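Local coordinates for protein 2-C-methyl-D-erythritol 4-phosphate cytidylyltransferase (Anaerococcus prevotii, PDB 4KT7) that probably catalyses the transfer of a cytidylyl group from CTP to 2-C-methyl-D-erythritol 4-phosphate, a step of isoprenoid biosynthesis that releases diphosphate, at residues Thr15-Gly20 against Val59-Asp64; Thr86-Ser91 against Phe188-Asp193. All coordinates share one frame; numbering follows the deposited sequence.

Near the N terminus, strand 10-16 runs into the loop of Thr15-Gly20. After helix 39-48 the chain returns as strand 55-60, and contact 1 closes this 38-residue excursion by setting the ends of two parallel neighbours of the main sheet side by side. The chain then passes through helix 65-73 and strand 79-83 to the start of helix 88-97. Contact 2 closes a longer excursion of 96 residues, fastening that helix start to the loop between helices 173-184 and 196-199. The two closures follow in series, neither nested nor crossed. They meet in space at Ser91, against which Ala17 and Val59 pack, with centres about 15 Å apart.

Contact 1 of 2, residues Thr15-Gly20 against Val59-Asp64; sequences TAAGSG and VIRKDD
Asp64 OD2, 3.5 Å from Gly20 CA, accepts from the backbone N of Leu21 and from a water, while OD1 pairs with Arg22. That water ties the two segments together. It receives the N-H of Arg61 at 2.7 Å between water oxygen and N, and donates to Ala16 O and Asp64 OD2. Thus it spans a place where Ala16 O and Arg61 N stand 3.9 Å apart, just beyond the last firm bond of the parallel pair, Ala16 N to Val59 O at 2.7 Å. The strands here belong to the Rossmann-like core of the IspD family, and the loop leaving strand 10-16 matches its glycine-rich element, which in relatives binds the nucleotide. Past that bond the backbones draw closer, and Ala17 CB lies 3.4 Å from Ile60 C. A chi1 of -67° puts Arg61 CG beside its own backbone N, near Gly18 O. CD lies against the loop's carbonyls, 3.3 Å from Gly18 O and 3.4 Å from Ser19 O. The guanidinium keeps Gly18 O near its edge, while NH2 forms a salt bridge with Asp63 OD2 at 2.9 Å. Gly20 has a positive phi of 69°, and a CB there would clash with Asp64 OD2 and Arg61 CD.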
ATOM      1  N   THR A  15       0.410  21.593  -0.932  1.00 23.02           N
ATOM      2  CA  THR A  15      -0.252  21.683   0.362  1.00 25.28           C
ATOM      3  C   THR A  15       0.672  21.277   1.501  1.00 32.18           C
ATOM      4  O   THR A  15       1.157  20.135   1.555  1.00 38.99           O
ATOM      5  CB  THR A  15      -1.573  20.881   0.408  1.00 34.02           C
ATOM      6  OG1 THR A  15      -1.316  19.517   0.065  1.00 31.33           O
ATOM      7  CG2 THR A  15      -2.597  21.475  -0.570  1.00 39.25           C
ATOM      8  N   ALA A  16       0.915  22.220   2.411  1.00 29.31           N
ATOM      9  CA  ALA A  16       1.645  21.936   3.641  1.00 23.36           C
ATOM     10  C   ALA A  16       0.865  22.409   4.883  1.00 32.73           C
ATOM     11  O   ALA A  16       1.457  22.855   5.869  1.00 35.41           O
ATOM     12  CB  ALA A  16       3.040  22.574   3.595  1.00 26.93           C
ATOM     13  N   ALA A  17      -0.455  22.297   4.833  1.00 58.14           N
ATOM     14  CA  ALA A  17      -1.295  22.818   5.900  1.00 61.08           C
ATOM     15  C   ALA A  17      -2.035  21.708   6.633  1.00 64.51           C
ATOM     16  O   ALA A  17      -3.137  21.920   7.138  1.00 67.52           O
ATOM     17  CB  ALA A  17      -2.281  23.837   5.351  1.00 61.09           C
ATOM     18  N   GLY A  18      -1.435  20.523   6.685  1.00 73.51           N
ATOM     19  CA  GLY A  18      -1.981  19.449   7.499  1.00 79.89           C
ATOM     20  C   GLY A  18      -1.507  19.626   8.929  1.00 83.29           C
ATOM     21  O   GLY A  18      -1.979  20.511   9.647  1.00 81.92           O
ATOM     22  N   SER A  19      -0.563  18.784   9.345  1.00 86.91           N
ATOM     23  CA  SER A  19       0.192  19.032  10.567  1.00 87.92           C
ATOM     24  C   SER A  19       1.273  20.042  10.214  1.00 81.28           C
ATOM     25  O   SER A  19       1.948  20.591  11.088  1.00 79.17           O
ATOM     26  CB  SER A  19       0.819  17.743  11.104  1.00 92.30           C
ATOM     27  OG  SER A  19       1.782  17.222  10.203  1.00 91.46           O
ATOM     28  N   GLY A  20       1.426  20.277   8.916  1.00 65.20           N
ATOM     29  CA  GLY A  20       2.359  21.262   8.419  1.00 64.01           C
ATOM     30  C   GLY A  20       3.800  20.857   8.624  1.00 61.30           C
ATOM     31  O   GLY A  20       4.190  19.722   8.343  1.00 61.10           O
ATOM     32  N   VAL A  59       0.265  26.177   0.525  1.00 19.41           N
ATOM     33  CA  VAL A  59      -0.814  26.383   1.471  1.00 22.51           C
ATOM     34  C   VAL A  59      -0.317  25.893   2.825  1.00 21.49           C
ATOM     35  O   VAL A  59       0.050  24.713   2.977  1.00 23.70           O
ATOM     36  CB  VAL A  59      -2.094  25.662   1.026  1.00 20.06           C
ATOM     37  CG1 VAL A  59      -3.233  26.037   1.935  1.00 18.12           C
ATOM     38  CG2 VAL A  59      -2.452  26.043  -0.434  1.00 24.47           C
ATOM     39  N   ILE A  60      -0.287  26.796   3.804  1.00 24.42           N
ATOM     40  CA  ILE A  60       0.385  26.519   5.072  1.00 23.46           C
ATOM     41  C   ILE A  60      -0.518  26.637   6.297  1.00 26.40           C
ATOM     42  O   ILE A  60      -1.630  27.171   6.225  1.00 31.13           O
ATOM     43  CB  ILE A  60       1.585  27.464   5.279  1.00 25.73           C
ATOM     44  CG1 ILE A  60       1.100  28.896   5.512  1.00 26.20           C
ATOM     45  CG2 ILE A  60       2.529  27.389   4.079  1.00 24.78           C
ATOM     46  CD1 ILE A  60       2.182  29.856   6.060  1.00 28.42           C
ATOM     47  N   ARG A  61      -0.023  26.141   7.427  1.00 29.76           N
ATOM     48  CA  ARG A  61      -0.630  26.452   8.709  1.00 31.05           C
ATOM     49  C   ARG A  61      -0.146  27.834   9.120  1.00 32.06           C
ATOM     50  O   ARG A  61       1.025  28.167   8.918  1.00 34.41           O
ATOM     51  CB  ARG A  61      -0.196  25.432   9.759  1.00 33.11           C
ATOM     52  CG  ARG A  61      -0.730  24.037   9.525  1.00 38.85           C
ATOM     53  CD  ARG A  61      -0.256  23.095  10.623  1.00 49.22           C
ATOM     54  NE  ARG A  61      -0.240  23.725  11.943  1.00 53.70           N
ATOM     55  CZ  ARG A  61      -1.278  23.769  12.774  1.00 56.80           C
ATOM     56  NH1 ARG A  61      -2.436  23.228  12.422  1.00 57.10           N
ATOM     57  NH2 ARG A  61      -1.155  24.363  13.956  1.00 55.18           N
ATOM     58  N   LYS A  62      -1.024  28.635   9.712  1.00 34.12           N
ATOM     59  CA  LYS A  62      -0.638  29.972  10.135  1.00 38.32           C
ATOM     60  C   LYS A  62       0.533  29.943  11.124  1.00 43.19           C
ATOM     61  O   LYS A  62       1.377  30.850  11.136  1.00 41.01           O
ATOM     62  CB  LYS A  62      -1.834  30.719  10.742  1.00 39.52           C
ATOM     63  CG  LYS A  62      -1.450  32.075  11.312  1.00 45.84           C
ATOM     64  CD  LYS A  62      -2.632  32.937  11.759  1.00 53.12           C
ATOM     65  CE  LYS A  62      -2.101  34.203  12.444  1.00 60.82           C
ATOM     66  NZ  LYS A  62      -3.101  35.308  12.529  1.00 65.18           N
ATOM     67  N   ASP A  63       0.586  28.896  11.942  1.00 41.62           N
ATOM     68  CA  ASP A  63       1.614  28.772  12.971  1.00 43.03           C
ATOM     69  C   ASP A  63       3.021  28.550  12.404  1.00 40.27           C
ATOM     70  O   ASP A  63       4.023  28.772  13.104  1.00 38.31           O
ATOM     71  CB  ASP A  63       1.270  27.625  13.929  1.00 48.34           C
ATOM     72  CG  ASP A  63      -0.026  27.854  14.678  1.00 58.98           C
ATOM     73  OD1 ASP A  63      -0.502  29.010  14.710  1.00 58.56           O
ATOM     74  OD2 ASP A  63      -0.557  26.872  15.246  1.00 65.05           O
ATOM     75  N   ASP A  64       3.092  28.098  11.153  1.00 40.72           N
ATOM     76  CA  ASP A  64       4.370  27.800  10.497  1.00 33.38           C
ATOM     77  C   ASP A  64       4.876  28.970   9.649  1.00 38.80           C
ATOM     78  O   ASP A  64       5.881  28.834   8.945  1.00 40.39           O
ATOM     79  CB  ASP A  64       4.226  26.587   9.573  1.00 31.19           C
ATOM     80  CG  ASP A  64       4.146  25.261  10.318  1.00 41.17           C
ATOM     81  OD1 ASP A  64       4.744  25.118  11.407  1.00 32.82           O
ATOM     82  OD2 ASP A  64       3.501  24.335   9.780  1.00 40.06           O
TER
HETATM   83  O   HOH W   1       2.372  24.822   7.314  1.00 29.27           O

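Contact 2 of 2, residues Thr86-Ser91 against Phe188-Asp193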
ATOM      1  N   THR A  86      -9.358  23.968   7.564  1.00 20.71           N
ATOM      2  CA  THR A  86      -9.525  22.871   8.521  1.00 28.31           C
ATOM      3  C   THR A  86      -9.660  21.460   7.914  1.00 33.62           C
ATOM      4  O   THR A  86      -9.753  20.482   8.652  1.00 32.65           O
ATOM      5  CB  THR A  86     -10.726  23.105   9.451  1.00 24.04           C
ATOM      6  OG1 THR A  86     -11.845  23.488   8.651  1.00 24.33           O
ATOM      7  CG2 THR A  86     -10.417  24.203  10.485  1.00 24.91           C
ATOM      8  N   THR A  87      -9.713  21.350   6.588  1.00 25.01           N
ATOM      9  CA  THR A  87      -9.648  20.039   5.930  1.00 22.65           C
ATOM     10  C   THR A  87      -8.743  20.161   4.723  1.00 24.14           C
ATOM     11  O   THR A  87      -8.459  21.281   4.281  1.00 25.39           O
ATOM     12  CB  THR A  87     -11.025  19.510   5.448  1.00 21.78           C
ATOM     13  OG1 THR A  87     -11.541  20.363   4.420  1.00 24.31           O
ATOM     14  CG2 THR A  87     -12.037  19.422   6.598  1.00 27.69           C
ATOM     15  N   ARG A  88      -8.307  19.022   4.181  1.00 27.58           N
ATOM     16  CA  ARG A  88      -7.501  19.021   2.960  1.00 25.77           C
ATOM     17  C   ARG A  88      -8.206  19.818   1.888  1.00 21.04           C
ATOM     18  O   ARG A  88      -7.584  20.627   1.200  1.00 20.35           O
ATOM     19  CB  ARG A  88      -7.259  17.596   2.440  1.00 28.83           C
ATOM     20  CG  ARG A  88      -6.271  17.508   1.258  1.00 29.64           C
ATOM     21  CD  ARG A  88      -6.347  16.158   0.535  1.00 35.25           C
ATOM     22  NE  ARG A  88      -7.672  15.896  -0.025  1.00 39.33           N
ATOM     23  CZ  ARG A  88      -8.138  16.458  -1.142  1.00 46.25           C
ATOM     24  NH1 ARG A  88      -7.393  17.333  -1.814  1.00 47.08           N
ATOM     25  NH2 ARG A  88      -9.357  16.160  -1.585  1.00 43.22           N
ATOM     26  N   GLU A  89      -9.514  19.597   1.743  1.00 17.93           N
ATOM     27  CA  GLU A  89     -10.250  20.213   0.660  1.00 16.81           C
ATOM     28  C   GLU A  89     -10.370  21.732   0.818  1.00 17.06           C
ATOM     29  O   GLU A  89     -10.177  22.483  -0.134  1.00 17.77           O
ATOM     30  CB  GLU A  89     -11.640  19.574   0.517  1.00 19.01           C
ATOM     31  CG  GLU A  89     -11.599  18.146  -0.032  1.00 25.19           C
ATOM     32  CD  GLU A  89     -11.274  17.123   1.033  1.00 35.65           C
ATOM     33  OE1 GLU A  89     -11.511  17.409   2.231  1.00 30.66           O
ATOM     34  OE2 GLU A  89     -10.767  16.034   0.677  1.00 48.32           O
ATOM     35  N   LEU A  90     -10.715  22.181   2.014  1.00 18.39           N
ATOM     36  CA  LEU A  90     -10.828  23.613   2.269  1.00 15.77           C
ATOM     37  C   LEU A  90      -9.478  24.303   2.105  1.00 21.26           C
ATOM     38  O   LEU A  90      -9.397  25.446   1.632  1.00 18.65           O
ATOM     39  CB  LEU A  90     -11.402  23.865   3.655  1.00 16.70           C
ATOM     40  CG  LEU A  90     -12.891  23.534   3.856  1.00 21.41           C
ATOM     41  CD1 LEU A  90     -13.213  23.571   5.347  1.00 19.41           C
ATOM     42  CD2 LEU A  90     -13.761  24.521   3.130  1.00 22.00           C
ATOM     43  N   SER A  91      -8.412  23.599   2.472  1.00 20.92           N
ATOM     44  CA  SER A  91      -7.068  24.082   2.204  1.00 15.90           C
ATOM     45  C   SER A  91      -6.797  24.232   0.702  1.00 15.98           C
ATOM     46  O   SER A  91      -6.298  25.269   0.243  1.00 20.68           O
ATOM     47  CB  SER A  91      -6.042  23.148   2.845  1.00 21.04           C
ATOM     48  OG  SER A  91      -6.051  23.341   4.256  1.00 17.18           O
ATOM     49  N   PHE A 188     -21.100  15.703  -0.002  1.00 30.05           N
ATOM     50  CA  PHE A 188     -20.205  14.616  -0.377  1.00 35.07           C
ATOM     51  C   PHE A 188     -18.880  14.690   0.390  1.00 39.26           C
ATOM     52  O   PHE A 188     -18.394  15.786   0.718  1.00 32.12           O
ATOM     53  CB  PHE A 188     -19.882  14.695  -1.877  1.00 35.71           C
ATOM     54  CG  PHE A 188     -21.060  14.411  -2.781  1.00 41.90           C
ATOM     55  CD1 PHE A 188     -21.942  13.371  -2.499  1.00 47.76           C
ATOM     56  CD2 PHE A 188     -21.275  15.177  -3.920  1.00 38.57           C
ATOM     57  CE1 PHE A 188     -23.020  13.103  -3.337  1.00 47.24           C
ATOM     58  CE2 PHE A 188     -22.354  14.915  -4.762  1.00 42.58           C
ATOM     59  CZ  PHE A 188     -23.228  13.877  -4.467  1.00 48.14           C
ATOM     60  N   LYS A 189     -18.290  13.523   0.650  1.00 37.05           N
ATOM     61  CA  LYS A 189     -16.911  13.445   1.133  1.00 32.91           C
ATOM     62  C   LYS A 189     -16.068  12.695   0.094  1.00 32.73           C
ATOM     63  O   LYS A 189     -16.439  11.607  -0.340  1.00 37.59           O
ATOM     64  CB  LYS A 189     -16.865  12.771   2.508  1.00 37.12           C
ATOM     65  CG  LYS A 189     -18.013  11.797   2.758  1.00 49.09           C
ATOM     66  CD  LYS A 189     -18.207  11.512   4.249  1.00 57.40           C
ATOM     67  CE  LYS A 189     -19.192  10.359   4.477  1.00 61.41           C
ATOM     68  NZ  LYS A 189     -19.628  10.253   5.903  1.00 63.46           N
ATOM     69  N   VAL A 190     -14.958  13.294  -0.338  1.00 35.58           N
ATOM     70  CA  VAL A 190     -14.137  12.692  -1.379  1.00 36.67           C
ATOM     71  C   VAL A 190     -12.839  12.108  -0.833  1.00 38.30           C
ATOM     72  O   VAL A 190     -12.311  12.573   0.180  1.00 31.40           O
ATOM     73  CB  VAL A 190     -13.792  13.698  -2.506  1.00 38.67           C
ATOM     74  CG1 VAL A 190     -15.056  14.279  -3.101  1.00 43.32           C
ATOM     75  CG2 VAL A 190     -12.887  14.792  -1.980  1.00 32.83           C
ATOM     76  N   THR A 191     -12.337  11.075  -1.505  1.00 44.83           N
ATOM     77  CA  THR A 191     -11.043  10.495  -1.153  1.00 43.36           C
ATOM     78  C   THR A 191      -9.915  11.370  -1.699  1.00 35.09           C
ATOM     79  O   THR A 191      -8.855  11.459  -1.089  1.00 32.24           O
ATOM     80  CB  THR A 191     -10.887   9.059  -1.686  1.00 47.86           C
ATOM     81  OG1 THR A 191     -11.084   9.040  -3.113  1.00 48.07           O
ATOM     82  CG2 THR A 191     -11.889   8.141  -1.017  1.00 54.68           C
ATOM     83  N   ASP A 192     -10.150  11.999  -2.856  1.00 20.52           N
ATOM     84  CA  ASP A 192      -9.175  12.902  -3.459  1.00 21.51           C
ATOM     85  C   ASP A 192      -9.889  13.768  -4.473  1.00 18.65           C
ATOM     86  O   ASP A 192     -11.065  13.526  -4.768  1.00 25.15           O
ATOM     87  CB  ASP A 192      -8.073  12.110  -4.157  1.00 17.68           C
ATOM     88  CG  ASP A 192      -8.562  11.432  -5.419  1.00 18.21           C
ATOM     89  OD1 ASP A 192      -9.419  10.513  -5.320  1.00 23.76           O
ATOM     90  OD2 ASP A 192      -8.089  11.802  -6.518  1.00 21.20           O
ATOM     91  N   ASP A 193      -9.194  14.763  -5.022  1.00 14.62           N
ATOM     92  CA  ASP A 193      -9.862  15.719  -5.900  1.00 23.74           C
ATOM     93  C   ASP A 193     -10.405  15.068  -7.159  1.00 21.29           C
ATOM     94  O   ASP A 193     -11.412  15.518  -7.696  1.00 22.69           O
ATOM     95  CB  ASP A 193      -8.934  16.870  -6.307  1.00 16.39           C
ATOM     96  CG  ASP A 193      -8.446  17.678  -5.126  1.00 29.62           C
ATOM     97  OD1 ASP A 193      -9.196  17.806  -4.133  1.00 27.42           O
ATOM     98  OD2 ASP A 193      -7.311  18.203  -5.200  1.00 31.91           O
TER
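Arg88 reaches Asp193 end-on, both terminal nitrogens converging on a single oxygen: NH1 and NH2 each lie 3.0 Å from OD1. The oxygen sits almost in the guanidinium plane, yet both N-H groups come to it from one face of the carboxylate, whose plane is turned 57° from that of the guanidinium. Chi1 of -173° carries Arg88 CG away from the backbone N, and a later bend at chi3 turns the chain before the guanidinium meets Asp193. The same OD1 hydrogen-bonds Tyr180 OH of helix 173-184, so three polar atoms from two residues surround it. NH2 also forms a salt bridge with Glu89 OE2 at 2.7 Å, although its hydrogen bond there is weak and bent. Arg88 thus stands between two carboxylates whose oxygens, Glu89 OE2 and Asp193 OD1, are 5.4 Å apart, and its charge would be expected to ease their repulsion. In this IspD-type cytidylyltransferase the network joins the first turn of helix 88-97, N-capped by Thr87 OG1, to the loop between helices 173-184 and 196-199. An alanine in place of Arg88 would probably leave Asp193 and Glu89 without their shared positive partner and weaken the tie between helix and loop. Val190 CG2 meets the guanidinium at its edge, 3.8 Å from NH2. It also touches Glu89 OE2 at 3.6 Å, the side chains of Glu89 and Val190 running past each other in opposite directions. The CB of Asp192 points away from 86-91; its OD2 bonds Ser194 and Gln169, and its OD1 forms a salt bridge with Lys145 of the second subunit.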